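Local coordinates for DNA repair and telomere maintenance protein nbs1 (Schizosaccharomyces pombe, PDB 3HUF) that serves as the phosphoprotein-binding adaptor of the MRN complex in DNA double-strand break repair, its FHA domain recognising phosphorylated Ctp1, at residues 23-28 with 34-39; 45-50 with 77-82. All blocks are in the same frame, centred on the assembly; numbering follows the deposited sequence.

Contact 1 (23-28 with 34-39); sequences YIVGRN and SHIQVI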
# COMPACT_ATOMS: atom_id res chain seq x y z
N TYR A 23 13.66 19.53 -4.26
CA TYR A 23 14.66 19.24 -5.26
C TYR A 23 14.85 20.46 -6.13
O TYR A 23 13.89 21.14 -6.48
CB TYR A 23 14.19 18.07 -6.14
CG TYR A 23 13.98 16.79 -5.34
CD1 TYR A 23 12.74 16.51 -4.75
CD2 TYR A 23 15.02 15.88 -5.15
CE1 TYR A 23 12.54 15.34 -3.99
CE2 TYR A 23 14.83 14.70 -4.40
CZ TYR A 23 13.59 14.44 -3.82
OH TYR A 23 13.41 13.29 -3.09
N ILE A 24 16.10 20.74 -6.49
CA ILE A 24 16.37 21.70 -7.56
C ILE A 24 16.72 20.91 -8.81
O ILE A 24 17.52 19.96 -8.79
CB ILE A 24 17.42 22.78 -7.18
CG1 ILE A 24 16.73 23.90 -6.42
CG2 ILE A 24 18.04 23.44 -8.41
CD1 ILE A 24 16.84 23.77 -4.97
N VAL A 25 16.05 21.29 -9.88
CA VAL A 25 16.06 20.57 -11.14
C VAL A 25 16.65 21.53 -12.19
O VAL A 25 16.23 22.68 -12.30
CB VAL A 25 14.60 20.16 -11.50
CG1 VAL A 25 14.55 19.33 -12.75
CG2 VAL A 25 13.91 19.45 -10.29
N GLY A 26 17.63 21.06 -12.94
CA GLY A 26 18.34 21.95 -13.85
C GLY A 26 19.45 21.29 -14.64
O GLY A 26 19.90 20.18 -14.33
N ARG A 27 19.89 22.00 -15.68
CA ARG A 27 20.93 21.54 -16.60
C ARG A 27 22.32 21.41 -15.94
O ARG A 27 23.09 20.51 -16.27
CB ARG A 27 21.01 22.51 -17.80
CG ARG A 27 21.87 22.07 -18.97
CD ARG A 27 21.83 23.15 -20.06
NE ARG A 27 22.44 24.40 -19.61
CZ ARG A 27 21.94 25.61 -19.85
NH1 ARG A 27 20.82 25.75 -20.54
NH2 ARG A 27 22.57 26.69 -19.40
N ASN A 28 22.62 22.31 -15.00
CA ASN A 28 23.94 22.36 -14.39
C ASN A 28 23.90 22.10 -12.89
O ASN A 28 24.19 22.98 -12.08
CB ASN A 28 24.61 23.70 -14.67
CG ASN A 28 26.00 23.54 -15.22
OD1 ASN A 28 26.90 23.01 -14.55
ND2 ASN A 28 26.20 23.98 -16.47
N SER A 34 19.16 15.94 -3.22
CA SER A 34 18.31 17.14 -3.33
C SER A 34 18.41 17.90 -4.65
O SER A 34 17.91 19.02 -4.76
CB SER A 34 18.50 18.08 -2.12
OG SER A 34 19.73 18.77 -2.21
N HIS A 35 19.01 17.27 -5.65
CA HIS A 35 19.17 17.87 -6.98
C HIS A 35 18.93 16.84 -8.08
O HIS A 35 19.27 15.64 -7.92
CB HIS A 35 20.57 18.45 -7.18
CG HIS A 35 20.93 19.54 -6.21
ND1 HIS A 35 21.43 19.27 -4.95
CD2 HIS A 35 20.90 20.89 -6.32
CE1 HIS A 35 21.65 20.41 -4.32
NE2 HIS A 35 21.35 21.40 -5.13
N ILE A 36 18.40 17.30 -9.20
CA ILE A 36 18.11 16.44 -10.34
C ILE A 36 18.63 17.14 -11.59
O ILE A 36 18.15 18.22 -11.96
CB ILE A 36 16.57 16.16 -10.48
CG1 ILE A 36 15.98 15.58 -9.18
CG2 ILE A 36 16.27 15.22 -11.64
CD1 ILE A 36 14.46 15.62 -9.13
N GLN A 37 19.63 16.52 -12.22
CA GLN A 37 20.17 17.01 -13.48
C GLN A 37 19.35 16.56 -14.68
O GLN A 37 19.08 15.36 -14.86
CB GLN A 37 21.62 16.55 -13.68
CG GLN A 37 22.25 17.17 -14.92
CD GLN A 37 23.74 16.87 -15.06
OE1 GLN A 37 24.20 15.74 -14.86
NE2 GLN A 37 24.51 17.88 -15.42
N VAL A 38 18.97 17.54 -15.50
CA VAL A 38 18.20 17.29 -16.70
C VAL A 38 18.88 18.06 -17.81
O VAL A 38 18.87 19.30 -17.79
CB VAL A 38 16.74 17.77 -16.56
CG1 VAL A 38 15.91 17.22 -17.71
CG2 VAL A 38 16.15 17.32 -15.25
N ILE A 39 19.47 17.35 -18.76
CA ILE A 39 20.29 17.99 -19.78
C ILE A 39 19.56 18.20 -21.10
O ILE A 39 19.16 17.24 -21.76
CB ILE A 39 21.60 17.22 -20.02
CG1 ILE A 39 22.24 16.85 -18.67
CG2 ILE A 39 22.54 18.03 -20.92
CD1 ILE A 39 23.46 15.98 -18.77
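Gln-37 leaves strand 35-37 with CG anti to the backbone N (chi1 -174°) and an extended chain, which carries its amide along Arg-27 until NE2 donates to Arg-27 O (3.1 Å, N-H...O 168°). That oxygen lies in the amide plane of Gln-37, while NE2 is tilted from the carbonyl plane of Arg-27. OE1 accepts from Lys-12, so both ends of the amide are engaged and its rotation is fixed. With an alanine in its place, Arg-27 O and Lys-12 would probably lose these mates and the turn after Gly-26 would be less restrained. Val-25 holds CG1 anti to its own N (chi1 -176°), against Val-38 CG2 at 3.6 Å; its other methyl, CG2, lies alongside Ile-36 CD1. The same CD1 reaches Tyr-23 CB at 3.9 Å. Between the parallel strands, Ile-24 N donates to Ser-34 O, Ile-36 N to Ile-24 O (2.8 Å), Gly-26 N to Ile-36 O (3.0 Å) and Val-38 N, just past the last strand residue, to Gly-26 O. On the face opposite Val-25 and Ile-36, His-35 CD2 packs on Ile-24 CB, and Asp-32 holds the imidazole through ND1. The Arg-27 guanidinium has its partner elsewhere: NH1 hydrogen-bonds to a modified side chain of the bound peptide. Strand 35-37 is an edge strand of the mixed sheet of the FHA domain; strand 48-52 flanks strand 21-26 on the other side, while strand 16-18 touches Tyr-23 and Ile-36.

Contact 2 (45-50 with 77-82); sequences KRHARF and FGTKVN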
# COMPACT_ATOMS: atom_id res chain seq x y z
N LYS A 45 20.21 26.42 -16.15
CA LYS A 45 21.15 25.79 -15.23
C LYS A 45 20.50 25.30 -13.94
O LYS A 45 20.68 24.15 -13.54
CB LYS A 45 22.30 26.74 -14.89
CG LYS A 45 23.21 27.02 -16.06
CD LYS A 45 24.44 27.76 -15.60
CE LYS A 45 24.74 28.89 -16.55
NZ LYS A 45 23.64 29.89 -16.48
N ARG A 46 19.78 26.20 -13.27
CA ARG A 46 18.87 25.84 -12.19
C ARG A 46 17.48 26.23 -12.70
O ARG A 46 17.21 27.43 -12.87
CB ARG A 46 19.19 26.63 -10.92
CG ARG A 46 20.54 26.33 -10.28
CD ARG A 46 20.82 27.23 -9.05
NE ARG A 46 19.85 27.08 -7.96
CZ ARG A 46 18.88 27.96 -7.68
NH1 ARG A 46 18.75 29.08 -8.40
NH2 ARG A 46 18.05 27.74 -6.66
N HIS A 47 16.61 25.25 -12.97
CA HIS A 47 15.40 25.53 -13.74
C HIS A 47 14.09 25.53 -12.94
O HIS A 47 13.29 26.48 -13.03
CB HIS A 47 15.27 24.59 -14.95
CG HIS A 47 14.23 25.01 -15.94
ND1 HIS A 47 14.54 25.60 -17.14
CD2 HIS A 47 12.88 24.95 -15.89
CE1 HIS A 47 13.43 25.88 -17.80
NE2 HIS A 47 12.41 25.49 -17.06
N ALA A 48 13.88 24.47 -12.18
CA ALA A 48 12.66 24.28 -11.40
C ALA A 48 12.96 23.79 -9.99
O ALA A 48 13.99 23.16 -9.74
CB ALA A 48 11.73 23.28 -12.11
N ARG A 49 12.04 24.07 -9.08
CA ARG A 49 12.02 23.44 -7.78
C ARG A 49 10.78 22.54 -7.70
O ARG A 49 9.69 22.97 -8.04
CB ARG A 49 12.01 24.49 -6.68
CG ARG A 49 11.95 23.89 -5.28
CD ARG A 49 11.79 24.98 -4.21
NE ARG A 49 12.79 26.04 -4.39
CZ ARG A 49 14.03 26.02 -3.90
NH1 ARG A 49 14.47 24.99 -3.18
NH2 ARG A 49 14.84 27.05 -4.15
N PHE A 50 10.98 21.28 -7.31
CA PHE A 50 9.90 20.36 -7.02
C PHE A 50 9.90 20.19 -5.51
O PHE A 50 10.93 19.86 -4.93
CB PHE A 50 10.17 18.97 -7.61
CG PHE A 50 10.27 18.91 -9.11
CD1 PHE A 50 9.92 19.99 -9.93
CD2 PHE A 50 10.69 17.73 -9.70
CE1 PHE A 50 10.03 19.89 -11.31
CE2 PHE A 50 10.79 17.61 -11.09
CZ PHE A 50 10.45 18.68 -11.89
N PHE A 77 12.91 30.07 -20.64
CA PHE A 77 11.81 29.51 -21.44
C PHE A 77 10.58 28.96 -20.70
O PHE A 77 9.65 28.49 -21.34
CB PHE A 77 12.35 28.48 -22.44
CG PHE A 77 13.32 29.06 -23.44
CD1 PHE A 77 14.63 28.63 -23.48
CD2 PHE A 77 12.91 30.07 -24.32
CE1 PHE A 77 15.53 29.18 -24.40
CE2 PHE A 77 13.79 30.62 -25.24
CZ PHE A 77 15.11 30.18 -25.29
N GLY A 78 10.56 29.04 -19.37
CA GLY A 78 9.38 28.66 -18.58
C GLY A 78 9.27 27.18 -18.22
O GLY A 78 10.09 26.36 -18.63
N THR A 79 8.22 26.84 -17.45
CA THR A 79 7.92 25.46 -17.03
C THR A 79 6.42 25.20 -17.15
O THR A 79 5.61 26.07 -16.82
CB THR A 79 8.35 25.21 -15.56
OG1 THR A 79 9.74 25.51 -15.42
CG2 THR A 79 8.10 23.74 -15.11
N LYS A 80 6.05 24.02 -17.64
CA LYS A 80 4.64 23.67 -17.76
C LYS A 80 4.45 22.35 -17.05
O LYS A 80 5.35 21.48 -17.09
CB LYS A 80 4.21 23.49 -19.23
CG LYS A 80 4.50 24.69 -20.17
CD LYS A 80 3.89 24.47 -21.56
CE LYS A 80 3.93 25.73 -22.37
NZ LYS A 80 3.13 25.64 -23.65
N VAL A 81 3.30 22.20 -16.40
CA VAL A 81 2.88 20.90 -15.88
C VAL A 81 1.55 20.51 -16.56
O VAL A 81 0.58 21.28 -16.51
CB VAL A 81 2.68 20.93 -14.37
CG1 VAL A 81 2.32 19.51 -13.85
CG2 VAL A 81 3.95 21.48 -13.67
N ASN A 82 1.51 19.36 -17.22
CA ASN A 82 0.28 18.94 -17.89
C ASN A 82 -0.22 20.08 -18.76
O ASN A 82 -1.38 20.44 -18.71
CB ASN A 82 -0.80 18.50 -16.85
CG ASN A 82 -0.49 17.13 -16.24
OD1 ASN A 82 0.33 16.39 -16.77
ND2 ASN A 82 -1.12 16.79 -15.13
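The His-47 imidazole meets segment 77-82 with its edge: Gly-78 O lies in the ring plane, and Thr-79 OG1 sits near that plane beside the NE2-CD2 edge. NE2 donates to Gly-78 O at 2.9 Å, a bent bond (N-H...O 146°) in which the nitrogen stands above the carbonyl plane of Gly-78. OG1 is 3.1 Å from the same NE2 and is itself hydrogen-bonded to Asp-72. At the far side of the ring ND1 pairs with Ser-44 N, so both imidazole nitrogens are tied and the ring is held against turning. CG anti to the backbone N (chi1 -167°) swings the ring out to the other segment. This is the interface between the two sheets of the FHA beta sandwich, strand 48-52 belonging to one and strand 79-81 to the other. His-47 and Ala-48 form a classic beta bulge opposite Val-25. Ala-48 CB points toward strand 79-81 but stays 4.5 Å from Thr-79 OG1, a looser approach than that of the ring. Gly-78 has a positive phi, and its backbone angles leave no room for a side chain beside the carbonyl of Phe-77. Leu-102 of strand 97-102 packs against both His-47 and Thr-79.

Overall arrangement
Contacts 1 and 2 follow one another along the chain, with centres about 10 Å apart, and meet through neighbouring strands 21-26 and 48-52. Val-25 bridges them: its O lies 2.7 Å from His-47 N and its N 2.8 Å from Ala-48 O, both probable hydrogen bonds. Contact 1 adds an edge strand to the sheet, whereas contact 2 leads from that sheet to the facing one. Both also border the phosphopeptide-binding end of the FHA domain. There Lys-45 N of contact 2 joins Arg-27 of contact 1 in hydrogen-bonding to a modified side chain of the bound peptide, and Arg-27 NH2 packs 3.4 Å from Lys-45 CG. Phe-77 packs on the peptide backbone.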